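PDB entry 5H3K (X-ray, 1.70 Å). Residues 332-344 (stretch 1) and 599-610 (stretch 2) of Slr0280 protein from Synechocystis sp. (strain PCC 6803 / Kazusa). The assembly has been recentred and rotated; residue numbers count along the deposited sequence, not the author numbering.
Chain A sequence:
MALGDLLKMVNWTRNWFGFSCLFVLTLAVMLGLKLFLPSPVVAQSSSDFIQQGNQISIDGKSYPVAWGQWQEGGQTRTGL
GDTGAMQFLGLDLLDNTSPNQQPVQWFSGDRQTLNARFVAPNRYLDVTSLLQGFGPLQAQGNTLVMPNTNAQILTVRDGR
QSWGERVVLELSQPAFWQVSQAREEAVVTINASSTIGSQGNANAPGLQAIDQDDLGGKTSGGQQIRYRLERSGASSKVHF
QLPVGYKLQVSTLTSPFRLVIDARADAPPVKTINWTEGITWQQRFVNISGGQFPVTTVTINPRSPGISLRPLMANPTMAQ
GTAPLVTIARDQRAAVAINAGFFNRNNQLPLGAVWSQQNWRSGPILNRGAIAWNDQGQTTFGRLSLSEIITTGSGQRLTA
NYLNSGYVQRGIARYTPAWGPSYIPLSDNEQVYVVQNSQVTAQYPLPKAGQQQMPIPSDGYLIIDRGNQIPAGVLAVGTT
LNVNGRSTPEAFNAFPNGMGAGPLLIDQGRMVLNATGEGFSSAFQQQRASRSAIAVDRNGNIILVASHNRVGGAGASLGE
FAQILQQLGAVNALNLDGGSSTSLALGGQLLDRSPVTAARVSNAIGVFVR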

# COMPACT_ATOMS: atom_id res chain seq x y z
N GLN A 332 -4.45 -5.01 9.40
CA GLN A 332 -4.43 -6.42 9.00
C GLN A 332 -3.04 -7.03 9.12
O GLN A 332 -2.79 -8.14 8.63
CB GLN A 332 -5.04 -6.59 7.60
CG GLN A 332 -6.49 -6.07 7.53
CD GLN A 332 -7.21 -6.34 6.22
OE1 GLN A 332 -7.28 -7.49 5.76
NE2 GLN A 332 -7.76 -5.30 5.63
N ARG A 333 -2.14 -6.30 9.78
CA ARG A 333 -0.82 -6.80 10.20
C ARG A 333 0.08 -7.30 9.07
O ARG A 333 0.76 -8.33 9.21
CB ARG A 333 -0.96 -7.90 11.26
CG ARG A 333 -1.99 -7.56 12.33
CD ARG A 333 -1.34 -7.06 13.59
NE ARG A 333 -0.63 -8.14 14.28
CZ ARG A 333 -0.15 -8.05 15.51
NH1 ARG A 333 -0.30 -6.93 16.20
NH2 ARG A 333 0.48 -9.08 16.06
N ALA A 334 0.08 -6.57 7.96
CA ALA A 334 0.95 -6.90 6.83
C ALA A 334 2.34 -6.31 7.06
O ALA A 334 2.48 -5.16 7.46
CB ALA A 334 0.37 -6.37 5.52
N ALA A 335 3.37 -7.11 6.80
CA ALA A 335 4.73 -6.60 6.88
C ALA A 335 5.02 -5.61 5.76
O ALA A 335 5.75 -4.64 5.97
CB ALA A 335 5.73 -7.76 6.83
N VAL A 336 4.48 -5.87 4.57
CA VAL A 336 4.57 -4.96 3.42
C VAL A 336 3.21 -4.90 2.76
O VAL A 336 2.48 -5.91 2.72
CB VAL A 336 5.60 -5.45 2.34
CG1 VAL A 336 6.06 -4.28 1.47
CG2 VAL A 336 6.81 -6.11 2.98
N ALA A 337 2.83 -3.75 2.23
CA ALA A 337 1.62 -3.69 1.42
C ALA A 337 1.75 -2.62 0.36
O ALA A 337 2.42 -1.61 0.58
CB ALA A 337 0.39 -3.43 2.29
N ILE A 338 1.13 -2.85 -0.79
CA ILE A 338 1.03 -1.82 -1.82
C ILE A 338 -0.44 -1.74 -2.23
O ILE A 338 -1.15 -2.74 -2.22
CB ILE A 338 1.97 -2.10 -3.02
CG1 ILE A 338 2.05 -0.87 -3.94
CG2 ILE A 338 1.53 -3.36 -3.79
CD1 ILE A 338 3.09 -1.00 -5.05
N ASN A 339 -0.91 -0.54 -2.55
CA ASN A 339 -2.26 -0.39 -3.10
C ASN A 339 -2.37 -1.20 -4.39
O ASN A 339 -1.38 -1.39 -5.13
CB ASN A 339 -2.55 1.08 -3.40
CG ASN A 339 -1.78 1.57 -4.59
OD1 ASN A 339 -0.56 1.75 -4.53
ND2 ASN A 339 -2.48 1.76 -5.71
N ALA A 340 -3.57 -1.71 -4.67
CA ALA A 340 -3.70 -2.68 -5.76
C ALA A 340 -4.77 -2.35 -6.79
O ALA A 340 -4.51 -1.65 -7.77
CB ALA A 340 -3.87 -4.11 -5.18
N GLY A 341 -5.99 -2.87 -6.60
CA GLY A 341 -6.97 -2.82 -7.67
C GLY A 341 -7.74 -1.51 -7.86
O GLY A 341 -7.86 -0.70 -6.94
N PHE A 342 -8.29 -1.33 -9.06
CA PHE A 342 -9.16 -0.19 -9.34
C PHE A 342 -10.51 -0.30 -8.61
O PHE A 342 -10.99 -1.40 -8.31
CB PHE A 342 -9.41 -0.11 -10.85
CG PHE A 342 -8.16 0.17 -11.64
CD1 PHE A 342 -7.60 -0.80 -12.46
CD2 PHE A 342 -7.55 1.41 -11.55
CE1 PHE A 342 -6.44 -0.53 -13.19
CE2 PHE A 342 -6.39 1.70 -12.28
CZ PHE A 342 -5.84 0.73 -13.10
N PHE A 343 -11.11 0.85 -8.34
CA PHE A 343 -12.36 0.92 -7.61
C PHE A 343 -13.09 2.20 -7.98
O PHE A 343 -12.50 3.11 -8.57
CB PHE A 343 -12.13 0.84 -6.09
CG PHE A 343 -11.24 1.96 -5.53
CD1 PHE A 343 -9.85 1.85 -5.57
CD2 PHE A 343 -11.80 3.10 -4.97
CE1 PHE A 343 -9.03 2.88 -5.07
CE2 PHE A 343 -10.99 4.13 -4.47
CZ PHE A 343 -9.60 4.01 -4.52
N ASN A 344 -14.36 2.24 -7.61
CA ASN A 344 -15.21 3.41 -7.81
C ASN A 344 -15.18 4.18 -6.50
O ASN A 344 -15.66 3.69 -5.48
CB ASN A 344 -16.63 2.93 -8.13
CG ASN A 344 -17.60 4.06 -8.39
OD1 ASN A 344 -17.46 5.16 -7.85
ND2 ASN A 344 -18.61 3.79 -9.20
N ALA A 599 -4.52 8.46 -0.85
CA ALA A 599 -5.99 8.39 -0.86
C ALA A 599 -6.46 7.11 -0.20
O ALA A 599 -5.69 6.16 -0.08
CB ALA A 599 -6.51 8.46 -2.29
N ARG A 600 -7.72 7.06 0.22
CA ARG A 600 -8.29 5.79 0.65
C ARG A 600 -8.36 4.89 -0.57
O ARG A 600 -8.66 5.36 -1.67
CB ARG A 600 -9.70 5.97 1.21
CG ARG A 600 -9.75 6.94 2.36
CD ARG A 600 -11.14 6.99 2.97
NE ARG A 600 -11.06 7.51 4.33
CZ ARG A 600 -12.10 7.73 5.12
NH1 ARG A 600 -13.33 7.48 4.68
NH2 ARG A 600 -11.92 8.20 6.35
N VAL A 601 -8.09 3.60 -0.38
CA VAL A 601 -8.16 2.66 -1.50
C VAL A 601 -9.04 1.47 -1.14
O VAL A 601 -9.31 1.22 0.04
CB VAL A 601 -6.75 2.15 -1.92
CG1 VAL A 601 -5.84 3.32 -2.31
CG2 VAL A 601 -6.10 1.34 -0.79
N SER A 602 -9.49 0.74 -2.15
CA SER A 602 -10.34 -0.44 -1.92
C SER A 602 -9.56 -1.66 -1.44
O SER A 602 -10.04 -2.44 -0.60
CB SER A 602 -11.06 -0.79 -3.22
OG SER A 602 -11.55 -2.14 -3.18
N ASN A 603 -8.37 -1.87 -1.99
CA ASN A 603 -7.66 -3.10 -1.69
C ASN A 603 -6.16 -3.01 -1.94
O ASN A 603 -5.67 -2.06 -2.58
CB ASN A 603 -8.27 -4.28 -2.46
CG ASN A 603 -8.31 -4.05 -3.97
OD1 ASN A 603 -7.30 -4.20 -4.67
ND2 ASN A 603 -9.49 -3.74 -4.48
N ALA A 604 -5.45 -4.00 -1.44
CA ALA A 604 -4.00 -3.97 -1.47
C ALA A 604 -3.45 -5.37 -1.70
O ALA A 604 -4.19 -6.36 -1.61
CB ALA A 604 -3.49 -3.43 -0.15
N ILE A 605 -2.17 -5.46 -2.03
CA ILE A 605 -1.49 -6.74 -1.95
C ILE A 605 -0.62 -6.66 -0.70
O ILE A 605 0.20 -5.75 -0.58
CB ILE A 605 -0.64 -7.02 -3.19
CG1 ILE A 605 -1.55 -7.20 -4.42
CG2 ILE A 605 0.24 -8.27 -3.02
CD1 ILE A 605 -0.78 -7.22 -5.75
N GLY A 606 -0.79 -7.61 0.21
CA GLY A 606 -0.04 -7.63 1.47
C GLY A 606 0.95 -8.78 1.51
O GLY A 606 0.71 -9.85 0.96
N VAL A 607 2.09 -8.54 2.15
CA VAL A 607 3.12 -9.55 2.34
C VAL A 607 3.17 -9.90 3.82
O VAL A 607 3.21 -9.03 4.68
CB VAL A 607 4.49 -9.03 1.89
CG1 VAL A 607 5.58 -10.11 2.11
CG2 VAL A 607 4.45 -8.61 0.43
N PHE A 608 3.16 -11.19 4.11
CA PHE A 608 3.16 -11.66 5.49
C PHE A 608 4.38 -12.53 5.73
O PHE A 608 4.79 -13.30 4.86
CB PHE A 608 1.86 -12.41 5.79
CG PHE A 608 0.64 -11.54 5.74
CD1 PHE A 608 -0.00 -11.26 4.54
CD2 PHE A 608 0.16 -10.94 6.90
CE1 PHE A 608 -1.12 -10.43 4.50
CE2 PHE A 608 -0.95 -10.12 6.88
CZ PHE A 608 -1.59 -9.86 5.68
N VAL A 609 4.97 -12.39 6.91
CA VAL A 609 6.13 -13.18 7.28
C VAL A 609 5.78 -13.97 8.53
O VAL A 609 5.52 -13.38 9.58
CB VAL A 609 7.37 -12.30 7.53
CG1 VAL A 609 8.58 -13.17 7.86
CG2 VAL A 609 7.66 -11.45 6.30
N ARG A 610 5.73 -15.29 8.41
CA ARG A 610 5.28 -16.15 9.50
C ARG A 610 6.20 -17.34 9.73
O ARG A 610 7.40 -17.18 9.90
CB ARG A 610 3.86 -16.64 9.23
CG ARG A 610 2.83 -15.52 9.28
CD ARG A 610 1.53 -15.88 8.57
NE ARG A 610 0.51 -14.85 8.81
CZ ARG A 610 -0.62 -14.75 8.12
NH1 ARG A 610 -0.88 -15.61 7.14
NH2 ARG A 610 -1.49 -13.79 8.41
O HOH W 1 -7.26 -0.42 -4.42
O HOH W 2 -10.33 -3.84 -7.31

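The two stretches, at least 257 residues apart in sequence wherever they touch, are joined as neighbouring antiparallel β-strands, with an asparagine extending the backbone ladder at one end and a phenylalanine ring packing against the partner backbone at each end. Strands 336-339 and 603-609 run at 172° to one another, their axes approaching to 4.6 Å, and the contact buries 798 Å² summed over both sides.

The ladder is built on two hydrogen-bonded pairs. V607 N donates to V336 O (2.7 Å), while the return bond from V336 N to V607 O is weak at 3.4 Å. That carbonyl is also approached from the preceding residue, as A335 N donates to V607 O at 2.9 Å. The second pair is more even: I338 N to I605 O is 3.1 Å and I605 N to I338 O is 2.9 Å. Between them lies the non-hydrogen-bonded pair A337 and G606, whose CA atoms come within 4.3 Å. Here the α-carbons themselves meet the carbonyls, with CA-H...O contacts from G606 CA to V336 O (3.3 Å) and from A337 CA to I605 O (3.2 Å).

V336, I338, I605 and V607 share one face of the sheet, and their β-branched side chains suit both the extended backbone and a buried apolar layer. V336 CB lies 3.8 Å from V607 CB, and I338 CG2 lies 4.3 Å from I605 CB. A340, just past the strand, adds its methyl to I605, with CB 3.9 Å from I605 CG1. The face bearing A337 has little bulk at this pair. G606 supplies no side chain there, and a CB on it would sit 3.4 Å from A334 CB and 3.3 Å from F608 CE1. The absence of a side chain thus leaves room for the F608 ring, which has A334 CB over one face, 4.0 Å from F608 CZ. A334 CA makes an off-centre CH-π contact 4.2 Å from the ring centroid, while Q332 O meets the ring edge, 3.2 Å from F608 CE2.

At the other end, N603 serves the contact with both backbone and side chain. A340 N donates to N603 O (3.0 Å), and G341 N donates to N603 OD1 (2.7 Å), so the carboxamide continues the pairing where the strand gives way to loop. The amide nitrogen of the same side chain, ND2, donates to S602 OG at 2.9 Å, which ties down the carboxamide. Glycine fits opposite this group, since a CB on G341 would fall 2.9 Å from N603 OD1, a clash. Water 1 bridges the backbones, donating to G341 O (2.6 Å) and accepting from N603 N (3.0 Å).

Beyond this point F343 has the largest area covered by the other stretch, 77 Å². Its ring lies with one face against S602 N and V601 C, and F343 CE1 is 4.0 Å from V601 CB, so a broad apolar surface covers the chain where inter-strand hydrogen bonding has ended.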